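Local coordinates for malonyl CoA-acyl carrier protein transacylase (Bartonella henselae, PDB 3QAT) that probably transfers the malonyl group from malonyl-CoA to acyl carrier protein, supplying the chain-extending units for bacterial fatty acid synthesis, at residues 93-98 with 264-269; 139-144 with 187-192; 162-167 with 171-176. All coordinates share one frame; numbering follows the deposited sequence. Where two conformers were deposited one is given.

Contact 1 of 3, residues 93-98 with 264-269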
ATOM      1  N   PHE A  93     -14.553  -7.372  -1.496  1.00 13.66           N
ATOM      2  CA  PHE A  93     -13.308  -7.172  -2.220  1.00 12.41           C
ATOM      3  C   PHE A  93     -12.196  -6.787  -1.250  1.00 11.43           C
ATOM      4  O   PHE A  93     -12.475  -6.247  -0.178  1.00 11.27           O
ATOM      5  CB  PHE A  93     -13.426  -6.017  -3.220  1.00 12.17           C
ATOM      6  CG  PHE A  93     -14.596  -6.143  -4.181  1.00 13.63           C
ATOM      7  CD1 PHE A  93     -14.623  -7.163  -5.124  1.00 17.50           C
ATOM      8  CD2 PHE A  93     -15.644  -5.226  -4.137  1.00 15.71           C
ATOM      9  CE1 PHE A  93     -15.718  -7.274  -6.026  1.00 17.77           C
ATOM     10  CE2 PHE A  93     -16.725  -5.322  -5.030  1.00 16.78           C
ATOM     11  CZ  PHE A  93     -16.750  -6.351  -5.964  1.00 16.52           C
ATOM     12  N   VAL A  94     -10.961  -7.063  -1.669  1.00 10.59           N
ATOM     13  CA  VAL A  94      -9.766  -6.515  -0.976  1.00  9.93           C
ATOM     14  C   VAL A  94      -8.968  -5.655  -1.919  1.00  9.58           C
ATOM     15  O   VAL A  94      -9.016  -5.854  -3.127  1.00  9.59           O
ATOM     16  CB  VAL A  94      -8.874  -7.613  -0.328  1.00  9.65           C
ATOM     17  CG1 VAL A  94      -9.644  -8.333   0.789  1.00 11.07           C
ATOM     18  CG2 VAL A  94      -8.337  -8.588  -1.382  1.00 10.89           C
ATOM     19  N   ALA A  95      -8.250  -4.674  -1.367  1.00  8.33           N
ATOM     20  CA  ALA A  95      -7.364  -3.838  -2.144  1.00  7.43           C
ATOM     21  C   ALA A  95      -6.327  -3.258  -1.194  1.00  8.11           C
ATOM     22  O   ALA A  95      -6.580  -3.148  -0.000  1.00  8.50           O
ATOM     23  CB  ALA A  95      -8.146  -2.691  -2.810  1.00  8.01           C
ATOM     24  N   GLY A  96      -5.163  -2.902  -1.719  1.00  6.57           N
ATOM     25  CA  GLY A  96      -4.174  -2.267  -0.826  1.00  6.63           C
ATOM     26  C   GLY A  96      -3.286  -1.333  -1.602  1.00  6.64           C
ATOM     27  O   GLY A  96      -3.106  -1.480  -2.817  1.00  7.07           O
ATOM     28  N   HIS A  97      -2.736  -0.356  -0.884  1.00  6.31           N
ATOM     29  CA  HIS A  97      -1.941   0.665  -1.542  1.00  7.04           C
ATOM     30  C   HIS A  97      -0.485   0.185  -1.665  1.00  8.13           C
ATOM     31  O   HIS A  97       0.265   0.199  -0.697  1.00  7.27           O
ATOM     32  CB  HIS A  97      -2.078   1.984  -0.771  1.00  6.92           C
ATOM     33  CG  HIS A  97      -1.751   3.191  -1.586  1.00  6.60           C
ATOM     34  ND1 HIS A  97      -0.462   3.514  -1.939  1.00  9.21           N
ATOM     35  CD2 HIS A  97      -2.540   4.187  -2.064  1.00  6.71           C
ATOM     36  CE1 HIS A  97      -0.470   4.643  -2.638  1.00 10.04           C
ATOM     37  NE2 HIS A  97      -1.718   5.071  -2.726  1.00  8.41           N
ATOM     38  N   SER A  98      -0.107  -0.247  -2.872  1.00  7.96           N
ATOM     39  CA  SER A  98       1.255  -0.677  -3.205  1.00  8.89           C
ATOM     40  C   SER A  98       1.728  -1.877  -2.365  1.00  8.36           C
ATOM     41  O   SER A  98       1.363  -3.008  -2.688  1.00  8.15           O
ATOM     42  CB  SER A  98       2.210   0.543  -3.199  1.00  8.78           C
ATOM     43  OG  SER A  98       3.470   0.164  -3.726  1.00  9.79           O
ATOM     44  N   ARG A 264      -7.505   6.453  -6.449  1.00  9.29           N
ATOM     45  CA  ARG A 264      -8.762   7.174  -6.651  1.00  9.72           C
ATOM     46  C   ARG A 264      -9.776   6.289  -7.396  1.00 10.71           C
ATOM     47  O   ARG A 264     -10.906   6.099  -6.946  1.00  9.89           O
ATOM     48  CB  ARG A 264      -8.510   8.477  -7.436  1.00 10.77           C
ATOM     49  CG  ARG A 264      -9.826   9.237  -7.761  1.00 13.47           C
ATOM     50  CD  ARG A 264      -9.604  10.392  -8.722  1.00 15.69           C
ATOM     51  NE  ARG A 264      -8.990   9.995 -10.001  1.00 19.38           N
ATOM     52  CZ  ARG A 264      -9.652   9.581 -11.083  1.00 22.45           C
ATOM     53  NH1 ARG A 264     -10.973   9.475 -11.070  1.00 20.96           N
ATOM     54  NH2 ARG A 264      -8.980   9.251 -12.186  1.00 23.21           N
ATOM     55  N   GLU A 265      -9.344   5.739  -8.535  1.00 10.45           N
ATOM     56  CA  GLU A 265     -10.236   4.912  -9.357  1.00 11.04           C
ATOM     57  C   GLU A 265     -10.663   3.645  -8.634  1.00 10.49           C
ATOM     58  O   GLU A 265     -11.789   3.168  -8.812  1.00 11.80           O
ATOM     59  CB  GLU A 265      -9.536   4.556 -10.663  1.00 11.37           C
ATOM     60  CG  GLU A 265      -9.453   5.742 -11.666  1.00 12.40           C
ATOM     61  CD  GLU A 265      -8.459   5.464 -12.785  1.00 16.70           C
ATOM     62  OE1 GLU A 265      -7.225   5.382 -12.528  1.00 13.92           O
ATOM     63  OE2 GLU A 265      -8.918   5.325 -13.942  1.00 16.74           O
ATOM     64  N   THR A 266      -9.765   3.118  -7.790  1.00 10.35           N
ATOM     65  CA  THR A 266     -10.074   1.947  -6.993  1.00 10.05           C
ATOM     66  C   THR A 266     -11.229   2.215  -6.036  1.00 10.56           C
ATOM     67  O   THR A 266     -12.169   1.445  -5.977  1.00 10.82           O
ATOM     68  CB  THR A 266      -8.810   1.462  -6.233  1.00  8.67           C
ATOM     69  OG1 THR A 266      -7.851   0.999  -7.193  1.00  9.24           O
ATOM     70  CG2 THR A 266      -9.148   0.310  -5.296  1.00  9.72           C
ATOM     71  N   ILE A 267     -11.160   3.316  -5.300  1.00 10.36           N
ATOM     72  CA  ILE A 267     -12.210   3.632  -4.341  1.00  9.96           C
ATOM     73  C   ILE A 267     -13.520   3.960  -5.076  1.00 10.36           C
ATOM     74  O   ILE A 267     -14.617   3.539  -4.643  1.00 11.14           O
ATOM     75  CB  ILE A 267     -11.796   4.796  -3.421  1.00  9.61           C
ATOM     76  CG1 ILE A 267     -10.562   4.379  -2.589  1.00  9.09           C
ATOM     77  CG2 ILE A 267     -12.990   5.225  -2.512  1.00  9.89           C
ATOM     78  CD1 ILE A 267     -10.755   3.073  -1.775  1.00  9.05           C
ATOM     79  N   GLU A 268     -13.412   4.678  -6.190  1.00 11.33           N
ATOM     80  CA  GLU A 268     -14.603   4.980  -6.998  1.00 12.77           C
ATOM     81  C   GLU A 268     -15.245   3.690  -7.521  1.00 13.53           C
ATOM     82  O   GLU A 268     -16.477   3.562  -7.471  1.00 15.29           O
ATOM     83  CB  GLU A 268     -14.280   5.953  -8.132  1.00 13.15           C
ATOM     84  CG  GLU A 268     -13.999   7.372  -7.611  1.00 15.51           C
ATOM     85  CD  GLU A 268     -13.553   8.359  -8.682  1.00 23.05           C
ATOM     86  OE1 GLU A 268     -13.233   7.938  -9.807  1.00 28.57           O
ATOM     87  OE2 GLU A 268     -13.512   9.572  -8.395  1.00 25.92           O
ATOM     88  N   TRP A 269     -14.434   2.763  -8.037  1.00 13.15           N
ATOM     89  CA  TRP A 269     -14.962   1.486  -8.514  1.00 13.84           C
ATOM     90  C   TRP A 269     -15.642   0.707  -7.384  1.00 13.81           C
ATOM     91  O   TRP A 269     -16.788   0.254  -7.510  1.00 14.61           O
ATOM     92  CB  TRP A 269     -13.894   0.616  -9.200  1.00 13.28           C
ATOM     93  CG  TRP A 269     -14.558  -0.573  -9.861  1.00 15.16           C
ATOM     94  CD1 TRP A 269     -15.073  -0.610 -11.116  1.00 16.45           C
ATOM     95  CD2 TRP A 269     -14.839  -1.850  -9.265  1.00 14.50           C
ATOM     96  NE1 TRP A 269     -15.633  -1.847 -11.364  1.00 16.06           N
ATOM     97  CE2 TRP A 269     -15.509  -2.628 -10.246  1.00 15.02           C
ATOM     98  CE3 TRP A 269     -14.582  -2.420  -8.008  1.00 13.12           C
ATOM     99  CZ2 TRP A 269     -15.950  -3.938 -10.005  1.00 16.71           C
ATOM    100  CZ3 TRP A 269     -15.011  -3.738  -7.766  1.00 13.77           C
ATOM    101  CH2 TRP A 269     -15.715  -4.472  -8.763  1.00 15.18           C
TER
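Trp269 N donates to Glu265 O at 2.8 Å, a helical bond that fixes the backbone from which the indole reaches Phe93. With CG anti to the backbone N (chi1 -171°), the indole extends toward the strand until its six-membered ring brings an edge to the face of Phe93. The pair is a T-shaped stack: centroids lie 5.0 Å apart and the planes meet at 64°. Trp269 CH2 touches Phe93 CZ at 3.5 Å, while CZ3 stands over the phenyl face near its rim. One turn earlier, Thr266 divides its two branches. Its OG1 is hydrogen-bonded to Arg262 O, just ahead of the helix, and CG2, anti to the backbone N, meets Ala95 CB at 4.0 Å. Ile235 also touches Phe93, Thr266 and Trp269, adding aliphatic cover beside the stack. Strand 93-96, with Val94 bonded on to Pro233 and Ile235, is thus packed against helix 263-272, and it leads into Ser98, set in a Gly-His-Ser-Leu-Gly sequence that fits a nucleophile elbow. Ser98 OG is hydrogen-bonded to His207 NE2 and Arg123 NH2, the first consistent with this family's Ser-His pair. No hydrogen bond joins strand to helix, so their mutual placement here rests on ring-edge and methyl contacts.

Contact 2 of 3, residues 139-144 with 187-192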
ATOM      1  N   ALA A 139       7.579  13.703  -5.607  1.00  9.57           N
ATOM      2  CA  ALA A 139       6.993  14.933  -5.105  1.00  9.71           C
ATOM      3  C   ALA A 139       5.527  14.748  -4.834  1.00  9.70           C
ATOM      4  O   ALA A 139       4.847  13.994  -5.545  1.00  9.67           O
ATOM      5  CB  ALA A 139       7.200  16.106  -6.095  1.00  8.78           C
ATOM      6  N   ALA A 140       5.043  15.417  -3.791  1.00  9.30           N
ATOM      7  CA  ALA A 140       3.643  15.332  -3.427  1.00  9.58           C
ATOM      8  C   ALA A 140       2.951  16.605  -3.870  1.00  9.42           C
ATOM      9  O   ALA A 140       3.312  17.700  -3.424  1.00 10.54           O
ATOM     10  CB  ALA A 140       3.503  15.171  -1.888  1.00  9.86           C
ATOM     11  N   LEU A 141       1.951  16.448  -4.735  1.00  9.54           N
ATOM     12  CA  LEU A 141       1.190  17.593  -5.253  1.00  9.99           C
ATOM     13  C   LEU A 141      -0.249  17.539  -4.756  1.00 10.94           C
ATOM     14  O   LEU A 141      -0.839  16.460  -4.605  1.00 10.76           O
ATOM     15  CB  LEU A 141       1.171  17.574  -6.791  1.00  9.83           C
ATOM     16  CG  LEU A 141       2.502  17.355  -7.496  1.00 10.81           C
ATOM     17  CD1 LEU A 141       2.259  17.290  -9.036  1.00 10.74           C
ATOM     18  CD2 LEU A 141       3.590  18.385  -7.104  1.00 10.72           C
ATOM     19  N   ILE A 142      -0.819  18.713  -4.484  1.00 12.06           N
ATOM     20  CA  ILE A 142      -2.258  18.834  -4.248  1.00 13.87           C
ATOM     21  C   ILE A 142      -2.852  19.947  -5.102  1.00 14.77           C
ATOM     22  O   ILE A 142      -2.275  21.041  -5.186  1.00 14.76           O
ATOM     23  CB  ILE A 142      -2.577  19.156  -2.784  1.00 14.46           C
ATOM     24  CG1 ILE A 142      -1.972  18.094  -1.869  1.00 16.78           C
ATOM     25  CG2 ILE A 142      -4.114  19.181  -2.566  1.00 16.39           C
ATOM     26  CD1 ILE A 142      -2.119  18.449  -0.416  1.00 18.42           C
ATOM     27  N   GLY A 143      -3.968  19.637  -5.761  1.00 15.89           N
ATOM     28  CA  GLY A 143      -4.814  20.657  -6.397  1.00 17.84           C
ATOM     29  C   GLY A 143      -4.787  20.688  -7.906  1.00 19.90           C
ATOM     30  O   GLY A 143      -5.502  21.497  -8.529  1.00 20.87           O
ATOM     31  N   LEU A 144      -3.959  19.847  -8.519  1.00 19.75           N
ATOM     32  CA  LEU A 144      -3.939  19.727  -9.974  1.00 21.18           C
ATOM     33  C   LEU A 144      -4.510  18.385 -10.409  1.00 22.57           C
ATOM     34  O   LEU A 144      -4.184  17.357  -9.827  1.00 22.43           O
ATOM     35  CB  LEU A 144      -2.512  19.877 -10.519  1.00 21.40           C
ATOM     36  CG  LEU A 144      -1.774  21.172 -10.161  1.00 21.51           C
ATOM     37  CD1 LEU A 144      -0.333  21.147 -10.705  1.00 20.15           C
ATOM     38  CD2 LEU A 144      -2.535  22.417 -10.673  1.00 22.81           C
ATOM     39  N   GLU A 187       8.460  23.057  -9.509  1.00 13.83           N
ATOM     40  CA  GLU A 187       8.444  24.486  -9.875  1.00 15.14           C
ATOM     41  C   GLU A 187       7.239  24.794 -10.761  1.00 15.08           C
ATOM     42  O   GLU A 187       6.490  25.746 -10.479  1.00 16.18           O
ATOM     43  CB  GLU A 187       9.743  24.872 -10.584  1.00 16.63           C
ATOM     44  CG  GLU A 187      10.963  24.770  -9.686  1.00 20.10           C
ATOM     45  CD  GLU A 187      12.280  24.822 -10.456  1.00 26.84           C
ATOM     46  OE1 GLU A 187      12.261  24.894 -11.708  1.00 28.02           O
ATOM     47  OE2 GLU A 187      13.349  24.779  -9.800  1.00 30.06           O
ATOM     48  N   VAL A 188       7.027  23.963 -11.787  1.00 14.62           N
ATOM     49  CA  VAL A 188       5.915  24.163 -12.718  1.00 14.54           C
ATOM     50  C   VAL A 188       4.559  24.010 -12.021  1.00 14.17           C
ATOM     51  O   VAL A 188       3.646  24.820 -12.192  1.00 13.96           O
ATOM     52  CB  VAL A 188       6.012  23.244 -13.947  1.00 14.73           C
ATOM     53  CG1 VAL A 188       4.818  23.479 -14.876  1.00 15.52           C
ATOM     54  CG2 VAL A 188       7.324  23.508 -14.715  1.00 15.64           C
ATOM     55  N   ALA A 189       4.427  22.979 -11.184  1.00 14.13           N
ATOM     56  CA  ALA A 189       3.181  22.793 -10.440  1.00 14.20           C
ATOM     57  C   ALA A 189       2.829  23.995  -9.571  1.00 14.54           C
ATOM     58  O   ALA A 189       1.655  24.412  -9.508  1.00 14.52           O
ATOM     59  CB  ALA A 189       3.270  21.536  -9.578  1.00 13.71           C
ATOM     60  N   SER A 190       3.842  24.538  -8.883  1.00 15.13           N
ATOM     61  CA  SER A 190       3.692  25.725  -8.046  0.70 15.51           C
ATOM     62  C   SER A 190       3.257  26.929  -8.889  1.00 15.85           C
ATOM     63  O   SER A 190       2.360  27.679  -8.503  1.00 15.74           O
ATOM     64  CB  SER A 190       5.024  26.035  -7.357  0.70 16.42           C
ATOM     65  OG  SER A 190       4.878  27.100  -6.443  0.70 18.04           O
ATOM     66  N   GLN A 191       3.901  27.102 -10.039  1.00 15.79           N
ATOM     67  CA  GLN A 191       3.563  28.204 -10.964  1.00 16.76           C
ATOM     68  C   GLN A 191       2.122  28.083 -11.436  1.00 17.67           C
ATOM     69  O   GLN A 191       1.384  29.068 -11.491  1.00 17.45           O
ATOM     70  CB  GLN A 191       4.531  28.224 -12.159  1.00 16.32           C
ATOM     71  CG  GLN A 191       4.103  29.180 -13.305  1.00 17.89           C
ATOM     72  CD  GLN A 191       3.293  28.481 -14.378  1.00 17.51           C
ATOM     73  OE1 GLN A 191       2.121  28.828 -14.625  1.00 19.72           O
ATOM     74  NE2 GLN A 191       3.901  27.505 -15.031  1.00 16.48           N
ATOM     75  N   LYS A 192       1.702  26.861 -11.745  1.00 17.00           N
ATOM     76  CA  LYS A 192       0.317  26.624 -12.181  1.00 17.48           C
ATOM     77  C   LYS A 192      -0.739  26.737 -11.094  1.00 17.10           C
ATOM     78  O   LYS A 192      -1.931  26.628 -11.384  1.00 18.27           O
ATOM     79  CB  LYS A 192       0.200  25.255 -12.849  1.00 17.61           C
ATOM     80  CG  LYS A 192       0.912  25.183 -14.174  1.00 19.06           C
ATOM     81  CD  LYS A 192       0.625  23.842 -14.867  1.00 21.54           C
ATOM     82  CE  LYS A 192       1.255  23.778 -16.241  1.00 23.69           C
ATOM     83  NZ  LYS A 192       0.529  24.591 -17.269  1.00 28.05           N
TER
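Leu144 lays its CD1 methyl over Ala189, 3.8 Å from CB and almost as near CA, so it covers the helix backbone where the side chain is shortest. Its CG sits anti to the carbonyl carbon (chi1 -57°), and the extended second torsion carries CD1 toward the helix. The other branch, CD2, comes 4.3 Å from Lys192 O, just past the helix end, a loose contact with no polar bond. Leu141 reaches the same methyl from the strand: its CD2 is 4.0 Å from Ala189 CB. The small alanine side chain allows a close backbone approach, Leu141 CA to Ala189 CA being 7.6 Å. Val149 of helix 146-155 touches both leucines, and Ala197 of strand 196-200 touches both Leu141 and Ala189. Both helices thus lie on one face of the mixed sheet, as in the ferredoxin-like fold, whose beta-alpha-beta-beta-alpha-beta order and 4-1-3-2 strand arrangement are both found here. The interface is a fit of aliphatic groups in which two leucine branches share the one methyl of Ala189, while the Lys192 side chain, though it starts toward the strand segment, leads its amine away and keeps that charge at the rim.

Contact 3 of 3, residues 162-167 with 171-176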
ATOM      1  N   CYS A 162       9.680  11.948 -15.768  1.00 16.71           N
ATOM      2  CA  CYS A 162       8.771  12.283 -14.655  1.00 16.27           C
ATOM      3  C   CYS A 162       7.423  11.663 -14.957  1.00 15.98           C
ATOM      4  O   CYS A 162       6.874  11.848 -16.044  1.00 16.41           O
ATOM      5  CB  CYS A 162       8.663  13.801 -14.489  1.00 15.75           C
ATOM      6  SG  CYS A 162       7.651  14.372 -13.092  1.00 16.56           S
ATOM      7  N   GLN A 163       6.888  10.910 -13.995  1.00 14.65           N
ATOM      8  CA  GLN A 163       5.676  10.145 -14.214  1.00 13.97           C
ATOM      9  C   GLN A 163       4.747  10.289 -13.017  1.00 13.12           C
ATOM     10  O   GLN A 163       5.194  10.649 -11.925  1.00 12.69           O
ATOM     11  CB  GLN A 163       6.027   8.659 -14.380  1.00 14.02           C
ATOM     12  CG  GLN A 163       6.682   8.358 -15.701  1.00 16.27           C
ATOM     13  CD  GLN A 163       7.170   6.932 -15.764  1.00 18.64           C
ATOM     14  OE1 GLN A 163       8.091   6.557 -15.068  1.00 19.20           O
ATOM     15  NE2 GLN A 163       6.546   6.131 -16.619  1.00 24.24           N
ATOM     16  N   ILE A 164       3.459  10.037 -13.222  1.00 13.05           N
ATOM     17  CA  ILE A 164       2.527   9.955 -12.078  1.00 13.08           C
ATOM     18  C   ILE A 164       2.713   8.618 -11.354  1.00 12.31           C
ATOM     19  O   ILE A 164       2.499   7.548 -11.948  1.00 13.90           O
ATOM     20  CB  ILE A 164       1.068  10.148 -12.522  1.00 13.43           C
ATOM     21  CG1 ILE A 164       0.878  11.582 -13.048  1.00 15.32           C
ATOM     22  CG2 ILE A 164       0.099   9.839 -11.357  1.00 14.10           C
ATOM     23  CD1 ILE A 164      -0.543  11.884 -13.527  1.00 18.03           C
ATOM     24  N   ALA A 165       3.120   8.690 -10.087  1.00 11.05           N
ATOM     25  CA  ALA A 165       3.323   7.500  -9.254  1.00 10.60           C
ATOM     26  C   ALA A 165       2.050   7.084  -8.517  1.00 10.68           C
ATOM     27  O   ALA A 165       1.767   5.899  -8.382  1.00 10.25           O
ATOM     28  CB  ALA A 165       4.430   7.780  -8.250  1.00 10.72           C
ATOM     29  N   ASN A 166       1.304   8.053  -7.992  1.00 11.26           N
ATOM     30  CA  ASN A 166       0.037   7.722  -7.315  1.00 11.59           C
ATOM     31  C   ASN A 166      -1.021   8.714  -7.787  1.00 11.87           C
ATOM     32  O   ASN A 166      -0.752   9.929  -7.860  1.00 13.17           O
ATOM     33  CB  ASN A 166       0.044   7.999  -5.812  1.00 11.00           C
ATOM     34  CG  ASN A 166       0.989   7.157  -4.945  1.00 10.40           C
ATOM     35  OD1 ASN A 166       1.007   7.434  -3.739  1.00 12.18           O
ATOM     36  ND2 ASN A 166       1.704   6.130  -5.468  1.00 11.69           N
ATOM     37  N   ASP A 167      -2.239   8.244  -8.001  1.00 11.24           N
ATOM     38  CA  ASP A 167      -3.383   9.118  -8.139  1.00 11.82           C
ATOM     39  C   ASP A 167      -4.234   8.782  -6.903  1.00 10.83           C
ATOM     40  O   ASP A 167      -4.928   7.759  -6.889  1.00 10.81           O
ATOM     41  CB  ASP A 167      -4.129   8.786  -9.452  1.00 13.05           C
ATOM     42  CG  ASP A 167      -5.437   9.564  -9.609  1.00 16.17           C
ATOM     43  OD1 ASP A 167      -5.582  10.638  -9.007  1.00 18.72           O
ATOM     44  OD2 ASP A 167      -6.347   9.100 -10.343  1.00 17.23           O
ATOM     45  N   GLY A 171      -7.688  15.324  -4.994  1.00 17.26           N
ATOM     46  CA  GLY A 171      -6.750  16.205  -5.691  1.00 16.44           C
ATOM     47  C   GLY A 171      -5.279  15.941  -5.367  1.00 15.14           C
ATOM     48  O   GLY A 171      -4.417  16.766  -5.702  1.00 15.23           O
ATOM     49  N   GLN A 172      -4.986  14.798  -4.748  1.00 13.69           N
ATOM     50  CA  GLN A 172      -3.599  14.429  -4.371  1.00 12.33           C
ATOM     51  C   GLN A 172      -2.962  13.552  -5.422  1.00 11.38           C
ATOM     52  O   GLN A 172      -3.473  12.464  -5.724  1.00 11.76           O
ATOM     53  CB  GLN A 172      -3.565  13.659  -3.051  1.00 11.99           C
ATOM     54  CG  GLN A 172      -3.968  14.501  -1.857  1.00 14.75           C
ATOM     55  CD  GLN A 172      -3.976  13.701  -0.579  1.00 15.44           C
ATOM     56  OE1 GLN A 172      -3.096  12.854  -0.331  1.00 17.68           O
ATOM     57  NE2 GLN A 172      -4.977  13.944   0.237  1.00 15.70           N
ATOM     58  N   ILE A 173      -1.841  14.011  -5.968  1.00 10.45           N
ATOM     59  CA  ILE A 173      -1.108  13.250  -6.981  1.00 11.07           C
ATOM     60  C   ILE A 173       0.376  13.245  -6.593  1.00 11.06           C
ATOM     61  O   ILE A 173       0.940  14.293  -6.255  1.00 11.23           O
ATOM     62  CB  ILE A 173      -1.328  13.833  -8.400  1.00 12.57           C
ATOM     63  CG1 ILE A 173      -2.785  13.600  -8.870  1.00 15.19           C
ATOM     64  CG2 ILE A 173      -0.311  13.226  -9.414  1.00 12.24           C
ATOM     65  CD1 ILE A 173      -3.134  14.244 -10.182  1.00 20.32           C
ATOM     66  N   VAL A 174       0.992  12.060  -6.602  1.00  9.85           N
ATOM     67  CA  VAL A 174       2.421  11.931  -6.334  1.00  9.91           C
ATOM     68  C   VAL A 174       3.140  11.644  -7.639  1.00  9.01           C
ATOM     69  O   VAL A 174       2.713  10.771  -8.398  1.00  9.62           O
ATOM     70  CB  VAL A 174       2.692  10.793  -5.332  1.00  8.93           C
ATOM     71  CG1 VAL A 174       4.154  10.773  -4.954  1.00 11.64           C
ATOM     72  CG2 VAL A 174       1.822  10.993  -4.083  1.00 10.82           C
ATOM     73  N   ILE A 175       4.187  12.409  -7.925  1.00  9.16           N
ATOM     74  CA  ILE A 175       5.009  12.171  -9.115  1.00  9.14           C
ATOM     75  C   ILE A 175       6.368  11.577  -8.720  1.00  9.29           C
ATOM     76  O   ILE A 175       6.773  11.620  -7.555  1.00  9.58           O
ATOM     77  CB  ILE A 175       5.212  13.458  -9.961  1.00  9.26           C
ATOM     78  CG1 ILE A 175       5.818  14.573  -9.113  1.00  8.58           C
ATOM     79  CG2 ILE A 175       3.870  13.867 -10.590  1.00 10.37           C
ATOM     80  CD1 ILE A 175       6.201  15.830  -9.926  1.00 10.24           C
ATOM     81  N   SER A 176       7.070  11.044  -9.712  1.00  9.45           N
ATOM     82  CA  SER A 176       8.289  10.270  -9.470  0.80  9.77           C
ATOM     83  C   SER A 176       9.130  10.220 -10.729  1.00 11.11           C
ATOM     84  O   SER A 176       8.592  10.270 -11.837  1.00 11.66           O
ATOM     85  CB  SER A 176       7.891   8.843  -9.067  0.80 10.34           C
ATOM     86  OG  SER A 176       9.029   8.051  -8.773  0.80 10.77           O
TER
HETATM   87  O   HOH W   1      -5.918  12.240  -7.162  1.00 20.82           O
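The carboxamide of Asn166 has Val174 on one side of its plane, with Val174 CB 4.0 Å from Asn166 CG and the CG2 methyl offset toward OD1. From the opposite side of that plane His97 CE1 comes within 3.3 Å of Asn166 OD1. At the amide edge ND2 donates to Ala165 O at 2.9 Å; the acceptor lies only 8° out of the amide plane, although the donor stands above the plane of that carbonyl. Asn168 ND2 bonds to OD1, so both ends of the amide are held and its flip is fixed. The backbone beneath is a classic beta bulge in the hairpin of strands 162-169 and 172-176. Val174 O accepts from two successive amides, Ala165 N at 2.7 Å and Asn166 N at 3.1 Å; Ala165 is the extra residue, and its helix-like psi, -41°, turns both N-H groups toward that one carbonyl. Regular antiparallel pairing resumes around it: Gln163 and Ser176 form a hydrogen-bonded pair with bonds in both directions, and Val174 N returns a bond to Asn166 O. Away from the Asn166 side, aliphatic groups close the other face, which is covered by helix 146-155. Ile175 places CG1 between its backbone N and carbonyl carbon (chi1 56°), sending CD1 to 3.8 Å from Cys162 SG, while the CG2 methyls of Ile164 and Ile173 touch. Toward the turn Asp167 divides its carboxylate: OD2 is salt-bridged to Arg264 NE. Arg264 also pairs with Glu146, so the two neighbouring carboxylates share one guanidinium, which would offset their repulsion. A water bridges the strands beside the turn, donating to Asp167 OD1 at 2.5 Å and to Gln172 O at 2.8 Å.

Overall arrangement
Contact 1 is buried in the larger part of the fold, its centre about 10 Å from that of the chain, whereas contact 2, also buried locally, has its centre about 23 Å away in the ferredoxin-like subdomain. Contact 3 falls between them and is only partly buried. Contacts 2 and 3 share one mixed sheet: strands 136-142 and 172-176 are neighbours in it, joined by Leu141 N to Ile173 O. Along the chain each contact is nested in the next, 3 within 2 within 1. In contacts 1 and 2 a helix meets a strand through apolar side chains, largely aromatic in one and aliphatic in the other; strand pairing makes contact 3 rich in backbone bonds. Its Asp167–Arg264 salt bridge ties the subdomain to helix 263-272.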